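Local coordinates for protein salt-tolerant glutaminase (Micrococcus luteus, PDB 3AGD) that probably hydrolyses L-glutamine to L-glutamate and ammonium, as expected of a salt-tolerant member of the glutaminase family, at residues T315-V320 with E341-A346; Q332-F337 with V414-D419; T406-L411 with R438-D443. All coordinates share one frame; numbering follows the deposited sequence.

Interaction 1: T315-V320 with E341-A346; sequences TAVRFV and EAVLDA
V317 and A316, where the chain passes from a 3-10 turn into strand 317-323, meet A342, V343 and A346 on one side of helix 337-349. The strand and helix segments run almost parallel, 9° apart, with axes 9.8 Å from each other. The contact is apolar and small, burying 180 Å² in all. Its tighter part centres on one methyl group. With CG1 of V317 anti to the backbone N (chi1 176°), CG2 is left beside that nitrogen and is the branch that reaches the helix. It lies 4.1 Å from A346 CB and equally close to the carbonyl oxygen A342 O, an atom already engaged by A346 N in the helical hydrogen bond. V317 CG2 therefore rests against a single helical turn, with V343 CA 4.2 Å away. The V343 methyl CG2 comes in beside it, 4.4 Å from both V317 CG2 and A316 CB. V388, in a loop of the same chain, touches both V317 and A342, and A391 of helix 389-395 touches A346.

The contact is looser farther along the strand, where V320 also points toward the helix but V320 CG2 stops 4.8 Å from A346 CB. R318 and F319 form a classic beta bulge opposite H330 and turn to other partners; R318 O accepts a hydrogen bond from R318 of the second subunit. On the helix, E341 and D345 are buried, and their carboxylates hydrogen-bond to T47 of the second subunit. Short valine and alanine side chains thus seat the helix against the sheet, the helix-on-sheet layering of an alpha/beta domain, consistent with a STAS-like domain.

Interaction 2: Q332-F337 with V414-D419; sequences QGVIRF and VDRIDD
G333, V334 and I335 pair in parallel with V414, R416 and I417, and the register shifts by one residue between G333 and V334, a beta bulge that leaves D415 as the extra residue within the sheet of this STAS-like domain. G333, at a positive phi of 83°, accepts from D415 N through its carbonyl oxygen, with the donor standing well above the carbonyl plane. Beyond the bulge the bonds straighten: I335 N donates to R416 O at 2.9 Å, and I335 O receives D418 N.

I335 and I417 share one face of the sheet with V414. The I335 tip, CD1, reaches 3.8 Å from V414 CG2, the two side chains crossing at about a right angle, while I335 CG2 meets I417 CG1 nearer the backbone. On the other face V334 and R416 lie side by side, and V334 CG1 sits over the centre of the R416 guanidinium, 3.9 Å from CZ.

D418 comes right before helix 419-434, and its OD1 caps G421 N. The other oxygen, OD2, lies above one face of the R336 guanidinium, offset toward the rim, in a long, purely electrostatic salt bridge, 3.6 Å from OD2 to R336 NH1, with no N-H directed at the oxygen. A water joins the two segments here, accepting from F337 N at 3.0 Å and lying 2.8 Å from D418 OD2.

Interaction 3: T406-L411 with R438-D443; sequences TVVLNL and RVEVED
T406 to N410 and R438 to E442 pair residue for residue as adjacent parallel strands, the two ends of a beta-alpha-beta unit whose crossover is helix 419-434. Five backbone hydrogen bonds join them, the last, from L411 N to E442 O, almost straight at 178°.

E442 buries more area in the pairing than any other residue. Its CB lies 3.8 Å from N410 ND2. With CG anti to the carbonyl carbon (chi1 -54°), CG comes 3.7 Å from V408 CG1. That same methyl presses on the next atom, CD, at 3.3 Å. At the tip both oxygens stay beside V408 CG1, and OE1, the nearer, also accepts from N410 ND2. N410 in turn accepts from A412 N through OD1, so both ends of its amide are held.

On the same face as V408, N410 and E442, T406 lies alongside R438, its OG1 3.6 Å from R438 CD. E440 reaches back with OE1 to T406 CG2, and the same oxygen forms a salt bridge with R438 NE. On the other face L409 CB meets V441 CG2 and V439 lies against V429 and L432 of the crossover helix; at the strand end L411 CD1 also touches V441 CG1. The bond from N410 ND2 to E442 OE1, 2.8 Å long, arrives on the anti side, 30° out of the carboxylate plane but nearly in the amide plane.

In the fold
The three contacts belong to one mixed sheet and its helices, away from the glutamate-binding residues. Interaction 1 is wholly buried and apolar, helix against strand, whereas interactions 2 and 3 are partly buried strand pairings held by backbone hydrogen bonds. These two share strand 406-417, which meets 438-442 at its start and 334-335 at its end; the pairing is regular in interaction 3 and bulged in interaction 2. Q332 ties interaction 1 to interaction 2, its side chain bonding R318 NH1 and T315 O, and strand 334-335 runs on into helix 337-349. Interactions 1 and 2 both touch the second subunit; no other chain of this assembly touches interaction 3, with its exposed R438 and E442.

Interaction 1: T315-V320 with E341-A346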
ATOM      1  N   THR A 315      14.941  -0.849  10.349  1.00 21.87           N
ATOM      2  CA  THR A 315      15.486  -2.188  10.518  1.00 19.75           C
ATOM      3  C   THR A 315      16.530  -2.477   9.437  1.00 19.69           C
ATOM      4  O   THR A 315      17.267  -3.462   9.510  1.00 19.87           O
ATOM      5  CB  THR A 315      14.357  -3.243  10.501  1.00 22.47           C
ATOM      6  OG1 THR A 315      13.548  -3.071  11.673  1.00 28.83           O
ATOM      7  CG2 THR A 315      14.924  -4.664  10.496  1.00 19.71           C
ATOM      8  N   ALA A 316      16.598  -1.601   8.439  1.00 17.45           N
ATOM      9  CA  ALA A 316      17.583  -1.742   7.377  1.00 16.98           C
ATOM     10  C   ALA A 316      18.959  -1.679   8.046  1.00 21.00           C
ATOM     11  O   ALA A 316      19.952  -2.175   7.514  1.00 21.21           O
ATOM     12  CB  ALA A 316      17.425  -0.615   6.359  1.00 12.59           C
ATOM     13  N   VAL A 317      19.014  -1.053   9.218  1.00 22.72           N
ATOM     14  CA  VAL A 317      20.262  -0.974   9.965  1.00 23.46           C
ATOM     15  C   VAL A 317      20.228  -2.111  10.983  1.00 22.92           C
ATOM     16  O   VAL A 317      19.491  -2.047  11.969  1.00 21.45           O
ATOM     17  CB  VAL A 317      20.408   0.377  10.707  1.00 24.18           C
ATOM     18  CG1 VAL A 317      21.678   0.374  11.545  1.00 18.21           C
ATOM     19  CG2 VAL A 317      20.454   1.527   9.700  1.00 23.55           C
ATOM     20  N   ARG A 318      21.013  -3.155  10.729  1.00 21.60           N
ATOM     21  CA  ARG A 318      21.073  -4.319  11.617  1.00 22.26           C
ATOM     22  C   ARG A 318      21.716  -3.930  12.953  1.00 23.97           C
ATOM     23  O   ARG A 318      21.267  -4.358  14.014  1.00 21.12           O
ATOM     24  CB  ARG A 318      21.867  -5.444  10.938  1.00 18.98           C
ATOM     25  CG  ARG A 318      21.850  -6.789  11.651  1.00 19.69           C
ATOM     26  CD  ARG A 318      22.633  -7.823  10.838  1.00 23.52           C
ATOM     27  NE  ARG A 318      22.723  -9.132  11.483  1.00 27.46           N
ATOM     28  CZ  ARG A 318      21.751 -10.043  11.502  1.00 29.71           C
ATOM     29  NH1 ARG A 318      20.587  -9.807  10.908  1.00 28.99           N
ATOM     30  NH2 ARG A 318      21.949 -11.205  12.113  1.00 27.21           N
ATOM     31  N   PHE A 319      22.776  -3.128  12.888  1.00 25.90           N
ATOM     32  CA  PHE A 319      23.465  -2.643  14.081  1.00 25.63           C
ATOM     33  C   PHE A 319      24.592  -1.676  13.726  1.00 26.66           C
ATOM     34  O   PHE A 319      25.039  -1.615  12.578  1.00 23.72           O
ATOM     35  CB  PHE A 319      24.023  -3.802  14.930  1.00 23.89           C
ATOM     36  CG  PHE A 319      25.190  -4.539  14.305  1.00 27.43           C
ATOM     37  CD1 PHE A 319      25.064  -5.874  13.937  1.00 27.75           C
ATOM     38  CD2 PHE A 319      26.427  -3.915  14.136  1.00 29.73           C
ATOM     39  CE1 PHE A 319      26.153  -6.583  13.414  1.00 30.64           C
ATOM     40  CE2 PHE A 319      27.522  -4.612  13.613  1.00 31.29           C
ATOM     41  CZ  PHE A 319      27.384  -5.948  13.253  1.00 31.92           C
ATOM     42  N   VAL A 320      25.025  -0.909  14.721  1.00 26.66           N
ATOM     43  CA  VAL A 320      26.115   0.046  14.562  1.00 26.07           C
ATOM     44  C   VAL A 320      26.943  -0.072  15.830  1.00 26.61           C
ATOM     45  O   VAL A 320      26.489   0.300  16.910  1.00 28.75           O
ATOM     46  CB  VAL A 320      25.604   1.494  14.443  1.00 24.55           C
ATOM     47  CG1 VAL A 320      26.757   2.420  14.070  1.00 21.29           C
ATOM     48  CG2 VAL A 320      24.495   1.573  13.409  1.00 22.65           C
ATOM     49  N   GLU A 341      16.856   5.734   3.513  1.00 29.18           N
ATOM     50  CA  GLU A 341      16.646   6.957   4.286  1.00 28.77           C
ATOM     51  C   GLU A 341      17.179   6.714   5.696  1.00 26.34           C
ATOM     52  O   GLU A 341      17.846   7.569   6.280  1.00 24.85           O
ATOM     53  CB  GLU A 341      15.147   7.288   4.332  1.00 29.93           C
ATOM     54  CG  GLU A 341      14.773   8.650   4.931  1.00 30.99           C
ATOM     55  CD  GLU A 341      14.944   8.717   6.442  1.00 28.59           C
ATOM     56  OE1 GLU A 341      14.641   7.717   7.125  1.00 24.17           O
ATOM     57  OE2 GLU A 341      15.364   9.779   6.949  1.00 30.69           O
ATOM     58  N   ALA A 342      16.886   5.531   6.227  1.00 22.96           N
ATOM     59  CA  ALA A 342      17.326   5.151   7.562  1.00 21.18           C
ATOM     60  C   ALA A 342      18.843   5.008   7.612  1.00 22.21           C
ATOM     61  O   ALA A 342      19.476   5.404   8.591  1.00 23.87           O
ATOM     62  CB  ALA A 342      16.663   3.849   7.974  1.00 19.73           C
ATOM     63  N   VAL A 343      19.424   4.436   6.560  1.00 18.94           N
ATOM     64  CA  VAL A 343      20.871   4.261   6.501  1.00 20.17           C
ATOM     65  C   VAL A 343      21.556   5.626   6.502  1.00 18.91           C
ATOM     66  O   VAL A 343      22.537   5.834   7.210  1.00 19.17           O
ATOM     67  CB  VAL A 343      21.290   3.471   5.245  1.00 23.31           C
ATOM     68  CG1 VAL A 343      22.814   3.406   5.145  1.00 22.46           C
ATOM     69  CG2 VAL A 343      20.714   2.065   5.316  1.00 23.43           C
ATOM     70  N   LEU A 344      21.026   6.559   5.717  1.00 16.39           N
ATOM     71  CA  LEU A 344      21.589   7.901   5.665  1.00 18.80           C
ATOM     72  C   LEU A 344      21.484   8.586   7.030  1.00 19.20           C
ATOM     73  O   LEU A 344      22.360   9.370   7.408  1.00 20.72           O
ATOM     74  CB  LEU A 344      20.874   8.736   4.603  1.00 17.49           C
ATOM     75  CG  LEU A 344      21.150   8.302   3.162  1.00 22.46           C
ATOM     76  CD1 LEU A 344      20.343   9.173   2.205  1.00 22.22           C
ATOM     77  CD2 LEU A 344      22.647   8.419   2.867  1.00 20.70           C
ATOM     78  N   ASP A 345      20.412   8.299   7.761  1.00 16.63           N
ATOM     79  CA  ASP A 345      20.223   8.879   9.087  1.00 18.71           C
ATOM     80  C   ASP A 345      21.294   8.330  10.024  1.00 20.06           C
ATOM     81  O   ASP A 345      21.798   9.042  10.889  1.00 21.34           O
ATOM     82  CB  ASP A 345      18.840   8.529   9.647  1.00 19.37           C
ATOM     83  CG  ASP A 345      17.716   9.303   8.976  1.00 21.13           C
ATOM     84  OD1 ASP A 345      16.539   8.939   9.194  1.00 22.07           O
ATOM     85  OD2 ASP A 345      18.001  10.269   8.238  1.00 22.51           O
ATOM     86  N   ALA A 346      21.630   7.054   9.856  1.00 18.44           N
ATOM     87  CA  ALA A 346      22.646   6.433  10.700  1.00 21.63           C
ATOM     88  C   ALA A 346      23.999   7.051  10.373  1.00 22.90           C
ATOM     89  O   ALA A 346      24.758   7.413  11.271  1.00 25.58           O
ATOM     90  CB  ALA A 346      22.686   4.921  10.473  1.00 17.77           C
TER

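Interaction 2: Q332-F337 with V414-D419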
ATOM      1  N   GLN A 332      20.811  -4.703   6.344  1.00 22.88           N
ATOM      2  CA  GLN A 332      20.090  -5.948   6.068  1.00 24.48           C
ATOM      3  C   GLN A 332      18.728  -5.661   5.435  1.00 24.83           C
ATOM      4  O   GLN A 332      18.283  -4.513   5.408  1.00 22.25           O
ATOM      5  CB  GLN A 332      19.881  -6.723   7.375  1.00 19.77           C
ATOM      6  CG  GLN A 332      18.881  -6.048   8.307  1.00 21.98           C
ATOM      7  CD  GLN A 332      18.824  -6.665   9.691  1.00 22.99           C
ATOM      8  OE1 GLN A 332      19.166  -7.831   9.880  1.00 22.56           O
ATOM      9  NE2 GLN A 332      18.370  -5.883  10.667  1.00 20.55           N
ATOM     10  N   GLY A 333      18.083  -6.715   4.929  1.00 28.04           N
ATOM     11  CA  GLY A 333      16.760  -6.602   4.328  1.00 24.81           C
ATOM     12  C   GLY A 333      16.672  -6.154   2.881  1.00 25.92           C
ATOM     13  O   GLY A 333      17.681  -6.029   2.184  1.00 24.75           O
ATOM     14  N   VAL A 334      15.441  -5.931   2.426  1.00 25.83           N
ATOM     15  CA  VAL A 334      15.181  -5.465   1.067  1.00 25.59           C
ATOM     16  C   VAL A 334      15.225  -3.945   1.142  1.00 23.98           C
ATOM     17  O   VAL A 334      14.293  -3.312   1.640  1.00 25.11           O
ATOM     18  CB  VAL A 334      13.787  -5.917   0.581  1.00 28.99           C
ATOM     19  CG1 VAL A 334      13.411  -5.190  -0.701  1.00 25.54           C
ATOM     20  CG2 VAL A 334      13.789  -7.421   0.360  1.00 30.36           C
ATOM     21  N   ILE A 335      16.305  -3.361   0.637  1.00 20.48           N
ATOM     22  CA  ILE A 335      16.477  -1.923   0.714  1.00 20.50           C
ATOM     23  C   ILE A 335      16.045  -1.099  -0.489  1.00 22.67           C
ATOM     24  O   ILE A 335      16.533  -1.279  -1.604  1.00 22.82           O
ATOM     25  CB  ILE A 335      17.945  -1.583   1.052  1.00 20.10           C
ATOM     26  CG1 ILE A 335      18.317  -2.229   2.390  1.00 18.45           C
ATOM     27  CG2 ILE A 335      18.136  -0.069   1.127  1.00 19.38           C
ATOM     28  CD1 ILE A 335      19.760  -1.998   2.806  1.00 21.07           C
ATOM     29  N   ARG A 336      15.118  -0.184  -0.230  1.00 23.70           N
ATOM     30  CA  ARG A 336      14.601   0.734  -1.232  1.00 24.23           C
ATOM     31  C   ARG A 336      14.663   2.106  -0.566  1.00 23.82           C
ATOM     32  O   ARG A 336      15.488   2.313   0.326  1.00 24.81           O
ATOM     33  CB  ARG A 336      13.169   0.351  -1.607  1.00 27.39           C
ATOM     34  CG  ARG A 336      13.086  -1.027  -2.270  1.00 32.35           C
ATOM     35  CD  ARG A 336      11.662  -1.554  -2.355  1.00 37.75           C
ATOM     36  NE  ARG A 336      11.021  -1.329  -3.649  1.00 43.57           N
ATOM     37  CZ  ARG A 336      10.767  -0.134  -4.169  1.00 49.57           C
ATOM     38  NH1 ARG A 336      11.105   0.958  -3.507  1.00 54.70           N
ATOM     39  NH2 ARG A 336      10.157  -0.030  -5.343  1.00 48.55           N
ATOM     40  N   PHE A 337      13.812   3.043  -0.966  1.00 20.43           N
ATOM     41  CA  PHE A 337      13.863   4.366  -0.352  1.00 19.43           C
ATOM     42  C   PHE A 337      13.823   4.325   1.173  1.00 20.93           C
ATOM     43  O   PHE A 337      14.682   4.899   1.837  1.00 19.03           O
ATOM     44  CB  PHE A 337      12.714   5.253  -0.822  1.00 17.44           C
ATOM     45  CG  PHE A 337      12.713   6.607  -0.169  1.00 21.58           C
ATOM     46  CD1 PHE A 337      13.541   7.625  -0.643  1.00 21.40           C
ATOM     47  CD2 PHE A 337      11.945   6.843   0.967  1.00 20.72           C
ATOM     48  CE1 PHE A 337      13.602   8.860   0.012  1.00 24.10           C
ATOM     49  CE2 PHE A 337      12.003   8.075   1.630  1.00 21.27           C
ATOM     50  CZ  PHE A 337      12.833   9.083   1.150  1.00 22.07           C
ATOM     51  N   VAL A 414      22.159  -7.862   3.489  1.00 27.39           N
ATOM     52  CA  VAL A 414      21.215  -7.184   2.615  1.00 27.56           C
ATOM     53  C   VAL A 414      20.784  -8.169   1.530  1.00 31.17           C
ATOM     54  O   VAL A 414      21.624  -8.757   0.847  1.00 33.36           O
ATOM     55  CB  VAL A 414      21.848  -5.935   1.961  1.00 26.88           C
ATOM     56  CG1 VAL A 414      20.884  -5.334   0.945  1.00 28.17           C
ATOM     57  CG2 VAL A 414      22.178  -4.906   3.031  1.00 27.08           C
ATOM     58  N   ASP A 415      19.476  -8.359   1.387  1.00 28.92           N
ATOM     59  CA  ASP A 415      18.946  -9.278   0.389  1.00 30.67           C
ATOM     60  C   ASP A 415      19.044  -8.682  -1.009  1.00 34.05           C
ATOM     61  O   ASP A 415      19.415  -9.368  -1.961  1.00 37.72           O
ATOM     62  CB  ASP A 415      17.498  -9.635   0.722  1.00 31.73           C
ATOM     63  CG  ASP A 415      17.385 -10.440   2.000  1.00 38.02           C
ATOM     64  OD1 ASP A 415      18.140 -11.426   2.141  1.00 42.41           O
ATOM     65  OD2 ASP A 415      16.547 -10.096   2.860  1.00 39.85           O
ATOM     66  N   ARG A 416      18.702  -7.406  -1.129  1.00 32.72           N
ATOM     67  CA  ARG A 416      18.782  -6.702  -2.399  1.00 33.43           C
ATOM     68  C   ARG A 416      18.504  -5.222  -2.197  1.00 30.88           C
ATOM     69  O   ARG A 416      18.003  -4.807  -1.152  1.00 26.84           O
ATOM     70  CB  ARG A 416      17.814  -7.305  -3.428  1.00 38.78           C
ATOM     71  CG  ARG A 416      16.360  -7.372  -3.009  1.00 45.62           C
ATOM     72  CD  ARG A 416      15.628  -8.367  -3.896  1.00 54.42           C
ATOM     73  NE  ARG A 416      14.195  -8.414  -3.630  1.00 60.39           N
ATOM     74  CZ  ARG A 416      13.348  -7.437  -3.929  1.00 63.54           C
ATOM     75  NH1 ARG A 416      13.791  -6.330  -4.508  1.00 63.78           N
ATOM     76  NH2 ARG A 416      12.057  -7.566  -3.654  1.00 66.16           N
ATOM     77  N   ILE A 417      18.845  -4.425  -3.200  1.00 31.30           N
ATOM     78  CA  ILE A 417      18.659  -2.988  -3.117  1.00 32.10           C
ATOM     79  C   ILE A 417      18.256  -2.466  -4.489  1.00 31.27           C
ATOM     80  O   ILE A 417      18.772  -2.934  -5.503  1.00 31.32           O
ATOM     81  CB  ILE A 417      19.975  -2.317  -2.665  1.00 35.40           C
ATOM     82  CG1 ILE A 417      19.792  -0.805  -2.548  1.00 40.28           C
ATOM     83  CG2 ILE A 417      21.084  -2.646  -3.654  1.00 36.18           C
ATOM     84  CD1 ILE A 417      20.980  -0.105  -1.923  1.00 46.15           C
ATOM     85  N   ASP A 418      17.332  -1.510  -4.527  1.00 26.25           N
ATOM     86  CA  ASP A 418      16.908  -0.965  -5.807  1.00 24.44           C
ATOM     87  C   ASP A 418      17.844   0.181  -6.164  1.00 25.20           C
ATOM     88  O   ASP A 418      18.702   0.557  -5.365  1.00 26.35           O
ATOM     89  CB  ASP A 418      15.435  -0.521  -5.753  1.00 21.70           C
ATOM     90  CG  ASP A 418      15.227   0.782  -5.005  1.00 26.20           C
ATOM     91  OD1 ASP A 418      16.043   1.116  -4.119  1.00 25.93           O
ATOM     92  OD2 ASP A 418      14.221   1.467  -5.300  1.00 29.91           O
ATOM     93  N   ASP A 419      17.703   0.724  -7.366  1.00 24.97           N
ATOM     94  CA  ASP A 419      18.583   1.803  -7.792  1.00 24.55           C
ATOM     95  C   ASP A 419      18.534   3.045  -6.921  1.00 24.95           C
ATOM     96  O   ASP A 419      19.548   3.719  -6.756  1.00 28.87           O
ATOM     97  CB  ASP A 419      18.307   2.173  -9.249  1.00 24.90           C
ATOM     98  CG  ASP A 419      18.760   1.092 -10.212  1.00 30.99           C
ATOM     99  OD1 ASP A 419      19.547   0.216  -9.787  1.00 28.27           O
ATOM    100  OD2 ASP A 419      18.343   1.122 -11.390  1.00 35.49           O
TER
HETATM  101  O   HOH W   1      12.660   3.203  -3.698  1.00 15.88           O

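Interaction 3: T406-L411 with R438-D443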
ATOM      1  N   THR A 406      37.379   5.094  10.591  1.00 20.44           N
ATOM      2  CA  THR A 406      36.951   4.093   9.631  1.00 22.94           C
ATOM      3  C   THR A 406      35.546   3.574   9.902  1.00 22.94           C
ATOM      4  O   THR A 406      35.161   3.333  11.046  1.00 17.57           O
ATOM      5  CB  THR A 406      37.922   2.889   9.606  1.00 25.15           C
ATOM      6  OG1 THR A 406      39.220   3.331   9.190  1.00 31.87           O
ATOM      7  CG2 THR A 406      37.434   1.828   8.634  1.00 29.25           C
ATOM      8  N   VAL A 407      34.782   3.422   8.829  1.00 24.62           N
ATOM      9  CA  VAL A 407      33.434   2.896   8.914  1.00 23.21           C
ATOM     10  C   VAL A 407      33.386   1.690   7.994  1.00 25.58           C
ATOM     11  O   VAL A 407      33.629   1.804   6.791  1.00 25.39           O
ATOM     12  CB  VAL A 407      32.369   3.934   8.455  1.00 21.36           C
ATOM     13  CG1 VAL A 407      31.009   3.254   8.290  1.00 17.85           C
ATOM     14  CG2 VAL A 407      32.250   5.053   9.486  1.00 16.76           C
ATOM     15  N   VAL A 408      33.114   0.526   8.569  1.00 27.21           N
ATOM     16  CA  VAL A 408      33.003  -0.696   7.787  1.00 29.16           C
ATOM     17  C   VAL A 408      31.523  -0.821   7.426  1.00 30.63           C
ATOM     18  O   VAL A 408      30.677  -0.948   8.310  1.00 33.69           O
ATOM     19  CB  VAL A 408      33.432  -1.933   8.610  1.00 29.17           C
ATOM     20  CG1 VAL A 408      33.280  -3.195   7.781  1.00 28.69           C
ATOM     21  CG2 VAL A 408      34.872  -1.775   9.069  1.00 34.96           C
ATOM     22  N   LEU A 409      31.213  -0.751   6.134  1.00 28.61           N
ATOM     23  CA  LEU A 409      29.833  -0.862   5.672  1.00 28.74           C
ATOM     24  C   LEU A 409      29.600  -2.283   5.154  1.00 27.88           C
ATOM     25  O   LEU A 409      29.955  -2.598   4.020  1.00 27.10           O
ATOM     26  CB  LEU A 409      29.570   0.144   4.545  1.00 31.03           C
ATOM     27  CG  LEU A 409      28.209   0.853   4.514  1.00 35.44           C
ATOM     28  CD1 LEU A 409      28.003   1.484   3.142  1.00 33.39           C
ATOM     29  CD2 LEU A 409      27.087  -0.131   4.808  1.00 37.00           C
ATOM     30  N   ASN A 410      28.997  -3.131   5.981  1.00 26.79           N
ATOM     31  CA  ASN A 410      28.746  -4.521   5.603  1.00 28.68           C
ATOM     32  C   ASN A 410      27.335  -4.766   5.052  1.00 29.85           C
ATOM     33  O   ASN A 410      26.334  -4.530   5.735  1.00 28.12           O
ATOM     34  CB  ASN A 410      28.996  -5.433   6.805  1.00 26.57           C
ATOM     35  CG  ASN A 410      28.876  -6.898   6.453  1.00 30.74           C
ATOM     36  OD1 ASN A 410      27.794  -7.383   6.116  1.00 29.41           O
ATOM     37  ND2 ASN A 410      29.994  -7.615   6.521  1.00 28.47           N
ATOM     38  N   LEU A 411      27.272  -5.267   3.819  1.00 30.65           N
ATOM     39  CA  LEU A 411      26.006  -5.531   3.139  1.00 30.48           C
ATOM     40  C   LEU A 411      25.677  -7.026   2.993  1.00 30.62           C
ATOM     41  O   LEU A 411      24.746  -7.391   2.270  1.00 28.93           O
ATOM     42  CB  LEU A 411      26.036  -4.891   1.745  1.00 29.34           C
ATOM     43  CG  LEU A 411      26.594  -3.469   1.633  1.00 29.50           C
ATOM     44  CD1 LEU A 411      26.620  -3.055   0.176  1.00 32.37           C
ATOM     45  CD2 LEU A 411      25.756  -2.509   2.447  1.00 29.62           C
ATOM     46  N   ARG A 438      37.433   6.946   6.438  1.00 23.22           N
ATOM     47  CA  ARG A 438      37.704   5.832   5.550  1.00 27.26           C
ATOM     48  C   ARG A 438      36.516   4.884   5.534  1.00 26.91           C
ATOM     49  O   ARG A 438      36.032   4.455   6.582  1.00 26.29           O
ATOM     50  CB  ARG A 438      38.950   5.072   6.000  1.00 34.06           C
ATOM     51  CG  ARG A 438      39.074   3.725   5.333  1.00 47.18           C
ATOM     52  CD  ARG A 438      40.302   2.952   5.770  1.00 56.28           C
ATOM     53  NE  ARG A 438      40.334   1.675   5.068  1.00 65.61           N
ATOM     54  CZ  ARG A 438      41.407   0.907   4.950  1.00 74.54           C
ATOM     55  NH1 ARG A 438      42.555   1.284   5.494  1.00 78.79           N
ATOM     56  NH2 ARG A 438      41.341  -0.223   4.258  1.00 76.21           N
ATOM     57  N   VAL A 439      36.053   4.549   4.340  1.00 27.05           N
ATOM     58  CA  VAL A 439      34.927   3.647   4.211  1.00 26.66           C
ATOM     59  C   VAL A 439      35.300   2.395   3.436  1.00 28.57           C
ATOM     60  O   VAL A 439      35.705   2.470   2.280  1.00 30.17           O
ATOM     61  CB  VAL A 439      33.754   4.321   3.479  1.00 24.02           C
ATOM     62  CG1 VAL A 439      32.559   3.383   3.449  1.00 23.64           C
ATOM     63  CG2 VAL A 439      33.402   5.630   4.156  1.00 24.51           C
ATOM     64  N   GLU A 440      35.185   1.238   4.071  1.00 31.46           N
ATOM     65  CA  GLU A 440      35.472   0.009   3.360  1.00 37.24           C
ATOM     66  C   GLU A 440      34.182  -0.788   3.302  1.00 38.12           C
ATOM     67  O   GLU A 440      33.635  -1.199   4.327  1.00 37.63           O
ATOM     68  CB  GLU A 440      36.604  -0.771   4.031  1.00 40.75           C
ATOM     69  CG  GLU A 440      36.422  -1.107   5.482  1.00 50.06           C
ATOM     70  CD  GLU A 440      37.755  -1.425   6.138  1.00 59.64           C
ATOM     71  OE1 GLU A 440      38.536  -0.480   6.394  1.00 59.63           O
ATOM     72  OE2 GLU A 440      38.029  -2.619   6.383  1.00 63.65           O
ATOM     73  N   VAL A 441      33.682  -0.963   2.083  1.00 37.60           N
ATOM     74  CA  VAL A 441      32.436  -1.674   1.852  1.00 38.03           C
ATOM     75  C   VAL A 441      32.620  -3.174   1.658  1.00 36.38           C
ATOM     76  O   VAL A 441      33.217  -3.616   0.674  1.00 38.46           O
ATOM     77  CB  VAL A 441      31.702  -1.106   0.611  1.00 37.48           C
ATOM     78  CG1 VAL A 441      30.326  -1.745   0.483  1.00 41.73           C
ATOM     79  CG2 VAL A 441      31.584   0.405   0.717  1.00 30.42           C
ATOM     80  N   GLU A 442      32.107  -3.950   2.608  1.00 31.91           N
ATOM     81  CA  GLU A 442      32.178  -5.403   2.544  1.00 32.62           C
ATOM     82  C   GLU A 442      30.901  -5.830   1.830  1.00 34.91           C
ATOM     83  O   GLU A 442      29.831  -5.911   2.436  1.00 35.92           O
ATOM     84  CB  GLU A 442      32.242  -5.989   3.954  1.00 32.68           C
ATOM     85  CG  GLU A 442      33.366  -5.392   4.792  1.00 34.86           C
ATOM     86  CD  GLU A 442      33.525  -6.065   6.139  1.00 42.49           C
ATOM     87  OE1 GLU A 442      32.499  -6.327   6.802  1.00 44.74           O
ATOM     88  OE2 GLU A 442      34.681  -6.321   6.544  1.00 45.23           O
ATOM     89  N   ASP A 443      31.032  -6.092   0.532  1.00 32.80           N
ATOM     90  CA  ASP A 443      29.906  -6.460  -0.318  1.00 33.21           C
ATOM     91  C   ASP A 443      30.198  -7.752  -1.088  1.00 34.75           C
ATOM     92  O   ASP A 443      30.439  -7.723  -2.293  1.00 34.64           O
ATOM     93  CB  ASP A 443      29.646  -5.295  -1.284  1.00 33.13           C
ATOM     94  CG  ASP A 443      28.371  -5.456  -2.088  1.00 36.15           C
ATOM     95  OD1 ASP A 443      27.521  -6.296  -1.721  1.00 38.13           O
ATOM     96  OD2 ASP A 443      28.213  -4.719  -3.088  1.00 34.05           O
TER